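Local coordinates for N-isopropylammelide isopropylaminohydrolase (Burkholderia multivorans ATCC 17616, PDB 6NBO), which belongs to the amidohydrolase family of TIM-barrel proteins and binds zinc, at residues Val203-Ala208 with Leu240-Lys245. Residues are numbered along the deposited sequence; the frame is centred on the assembly and turned at random.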
ATOM      1  N   VAL A 203     -15.042  19.167   5.821  1.00 26.08           N
ATOM      2  CA  VAL A 203     -14.036  19.321   6.877  1.00 29.72           C
ATOM      3  C   VAL A 203     -12.719  18.670   6.459  1.00 27.12           C
ATOM      4  O   VAL A 203     -11.645  19.278   6.550  1.00 27.10           O
ATOM      5  CB  VAL A 203     -14.554  18.750   8.209  1.00 24.99           C
ATOM      6  CG1 VAL A 203     -13.401  18.543   9.196  1.00 30.25           C
ATOM      7  CG2 VAL A 203     -15.612  19.680   8.825  1.00 30.55           C
ATOM      8  N   LEU A 204     -12.785  17.431   5.980  1.00 25.08           N
ATOM      9  CA  LEU A 204     -11.571  16.717   5.595  1.00 24.16           C
ATOM     10  C   LEU A 204     -10.863  17.401   4.427  1.00 27.81           C
ATOM     11  O   LEU A 204      -9.643  17.600   4.459  1.00 24.21           O
ATOM     12  CB  LEU A 204     -11.920  15.275   5.240  1.00 23.95           C
ATOM     13  CG  LEU A 204     -12.307  14.367   6.403  1.00 30.32           C
ATOM     14  CD1 LEU A 204     -12.809  13.030   5.859  1.00 28.99           C
ATOM     15  CD2 LEU A 204     -11.110  14.176   7.334  1.00 27.26           C
ATOM     16  N   PHE A 205     -11.600  17.750   3.366  1.00 24.73           N
ATOM     17  CA  PHE A 205     -10.931  18.410   2.246  1.00 25.09           C
ATOM     18  C   PHE A 205     -10.373  19.769   2.654  1.00 29.76           C
ATOM     19  O   PHE A 205      -9.335  20.194   2.132  1.00 30.98           O
ATOM     20  CB  PHE A 205     -11.872  18.544   1.039  1.00 22.65           C
ATOM     21  CG  PHE A 205     -11.871  17.328   0.154  1.00 30.01           C
ATOM     22  CD1 PHE A 205     -12.633  16.216   0.480  1.00 31.75           C
ATOM     23  CD2 PHE A 205     -11.061  17.274  -0.976  1.00 29.01           C
ATOM     24  CE1 PHE A 205     -12.613  15.074  -0.323  1.00 33.70           C
ATOM     25  CE2 PHE A 205     -11.040  16.151  -1.784  1.00 30.47           C
ATOM     26  CZ  PHE A 205     -11.814  15.043  -1.459  1.00 30.04           C
ATOM     27  N   GLY A 206     -11.038  20.461   3.583  1.00 24.84           N
ATOM     28  CA  GLY A 206     -10.511  21.730   4.054  1.00 27.83           C
ATOM     29  C   GLY A 206      -9.165  21.564   4.732  1.00 27.73           C
ATOM     30  O   GLY A 206      -8.231  22.331   4.484  1.00 30.19           O
ATOM     31  N   ILE A 207      -9.039  20.547   5.579  1.00 24.32           N
ATOM     32  CA  ILE A 207      -7.774  20.323   6.274  1.00 28.60           C
ATOM     33  C   ILE A 207      -6.678  19.976   5.278  1.00 28.51           C
ATOM     34  O   ILE A 207      -5.583  20.544   5.316  1.00 32.50           O
ATOM     35  CB  ILE A 207      -7.929  19.228   7.342  1.00 28.83           C
ATOM     36  CG1 ILE A 207      -8.935  19.666   8.410  1.00 25.36           C
ATOM     37  CG2 ILE A 207      -6.553  18.879   7.970  1.00 30.44           C
ATOM     38  CD1 ILE A 207      -9.362  18.527   9.332  1.00 26.47           C
ATOM     39  N   ALA A 208      -6.962  19.052   4.355  1.00 28.16           N
ATOM     40  CA  ALA A 208      -5.944  18.657   3.387  1.00 31.49           C
ATOM     41  C   ALA A 208      -5.539  19.835   2.513  1.00 34.55           C
ATOM     42  O   ALA A 208      -4.352  20.025   2.220  1.00 32.57           O
ATOM     43  CB  ALA A 208      -6.453  17.504   2.526  1.00 29.90           C
ATOM     44  N   LEU A 240     -11.969  21.277  -6.244  1.00 33.88           N
ATOM     45  CA  LEU A 240     -10.702  21.789  -5.735  1.00 35.72           C
ATOM     46  C   LEU A 240      -9.520  21.501  -6.655  1.00 41.11           C
ATOM     47  O   LEU A 240      -8.382  21.823  -6.298  1.00 43.76           O
ATOM     48  CB  LEU A 240     -10.428  21.214  -4.345  1.00 41.96           C
ATOM     49  CG  LEU A 240     -11.450  21.651  -3.295  1.00 41.41           C
ATOM     50  CD1 LEU A 240     -11.188  20.960  -1.964  1.00 39.71           C
ATOM     51  CD2 LEU A 240     -11.416  23.166  -3.137  1.00 45.88           C
ATOM     52  N   GLY A 241      -9.758  20.914  -7.824  1.00 40.55           N
ATOM     53  CA  GLY A 241      -8.659  20.569  -8.712  1.00 42.20           C
ATOM     54  C   GLY A 241      -7.648  19.632  -8.089  1.00 39.77           C
ATOM     55  O   GLY A 241      -6.442  19.777  -8.325  1.00 43.64           O
ATOM     56  N   MET A 242      -8.106  18.667  -7.300  1.00 42.52           N
ATOM     57  CA  MET A 242      -7.188  17.762  -6.605  1.00 39.33           C
ATOM     58  C   MET A 242      -6.903  16.507  -7.423  1.00 46.37           C
ATOM     59  O   MET A 242      -7.035  15.370  -6.971  1.00 37.45           O
ATOM     60  CB  MET A 242      -7.730  17.429  -5.227  1.00 32.53           C
ATOM     61  CG  MET A 242      -7.657  18.628  -4.302  1.00 38.28           C
ATOM     62  SD  MET A 242      -7.966  18.221  -2.596  1.00 53.43           S
ATOM     63  CE  MET A 242      -6.497  17.273  -2.206  1.00 52.02           C
ATOM     64  N   GLN A 243      -6.456  16.770  -8.647  1.00 47.85           N
ATOM     65  CA  GLN A 243      -6.072  15.754  -9.614  1.00 46.03           C
ATOM     66  C   GLN A 243      -5.000  14.825  -9.068  1.00 39.60           C
ATOM     67  O   GLN A 243      -3.943  15.273  -8.617  1.00 39.61           O
ATOM     68  CB  GLN A 243      -5.552  16.460 -10.870  1.00 51.43           C
ATOM     69  CG  GLN A 243      -5.375  15.582 -12.071  1.00 61.94           C
ATOM     70  CD  GLN A 243      -6.696  15.167 -12.664  1.00 65.03           C
ATOM     71  OE1 GLN A 243      -7.742  15.708 -12.305  1.00 64.60           O
ATOM     72  NE2 GLN A 243      -6.661  14.197 -13.576  1.00 61.48           N
ATOM     73  N   HIS A 244      -5.263  13.519  -9.145  1.00 32.86           N
ATOM     74  CA  HIS A 244      -4.286  12.514  -8.739  0.59 29.09           C
ATOM     75  C   HIS A 244      -3.841  12.706  -7.286  1.00 31.73           C
ATOM     76  O   HIS A 244      -2.708  12.370  -6.931  1.00 32.55           O
ATOM     77  CB  HIS A 244      -3.061  12.518  -9.672  0.59 33.39           C
ATOM     78  CG  HIS A 244      -3.359  12.148 -11.101  0.59 34.64           C
ATOM     79  ND1 HIS A 244      -3.624  13.084 -12.076  0.59 43.91           N
ATOM     80  CD2 HIS A 244      -3.385  10.946 -11.726  0.59 37.85           C
ATOM     81  CE1 HIS A 244      -3.826  12.478 -13.234  0.59 24.11           C
ATOM     82  NE2 HIS A 244      -3.686  11.180 -13.051  0.59 30.09           N
ATOM     83  N   LYS A 245      -4.702  13.264  -6.448  1.00 27.20           N
ATOM     84  CA  LYS A 245      -4.386  13.434  -5.037  1.00 27.33           C
ATOM     85  C   LYS A 245      -5.368  12.735  -4.110  1.00 29.02           C
ATOM     86  O   LYS A 245      -5.213  12.831  -2.887  1.00 29.97           O
ATOM     87  CB  LYS A 245      -4.325  14.925  -4.682  1.00 33.06           C
ATOM     88  CG  LYS A 245      -3.019  15.584  -5.110  1.00 41.63           C
ATOM     89  CD  LYS A 245      -3.010  17.059  -4.769  1.00 57.93           C
ATOM     90  CE  LYS A 245      -1.926  17.403  -3.761  1.00 60.22           C
ATOM     91  NZ  LYS A 245      -1.962  18.859  -3.424  1.00 64.99           N
TER
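Leu240 reaches Phe205 with one branch: its CD1 methyl sits 3.8 Å from Phe205 CD2 and 3.9 Å from Phe205 CB, obliquely to the ring, where the aromatic side chain leaves helix 197-211. Gly241 then turns the chain out of helix 223-239 with positive phi in a Schellman motif, and Met242 follows as the centre of an inverse gamma turn. With CG anti to its own carbonyl carbon (chi1 -70°) and a bend at chi3, Met242 extends toward the helix and sets its sulfur against the ring edge. Met242 SD lies 3.6 Å from Phe205 CD2. It stands 77° off the ring normal, an edge-on Met-aromatic contact. Leu215 of strand 215-219 and Thr237 of helix 223-239 each touch both Phe205 and Met242. The loop next makes a type II turn from Met242 to Lys245, closed by the hydrogen bond from Lys245 N to Met242 O at 3.2 Å, and Lys245 NZ hydrogen-bonds to Gly212 O, just past the end of helix 197-211. Across the two segments the chemistry is apolar and sulfur-aromatic, which suggests that dispersion and fit of shape join helix 197-211 to the loop leading from helix 223-239 into strand 246-250, with the polarisable sulfur meeting the ring's C-H edge.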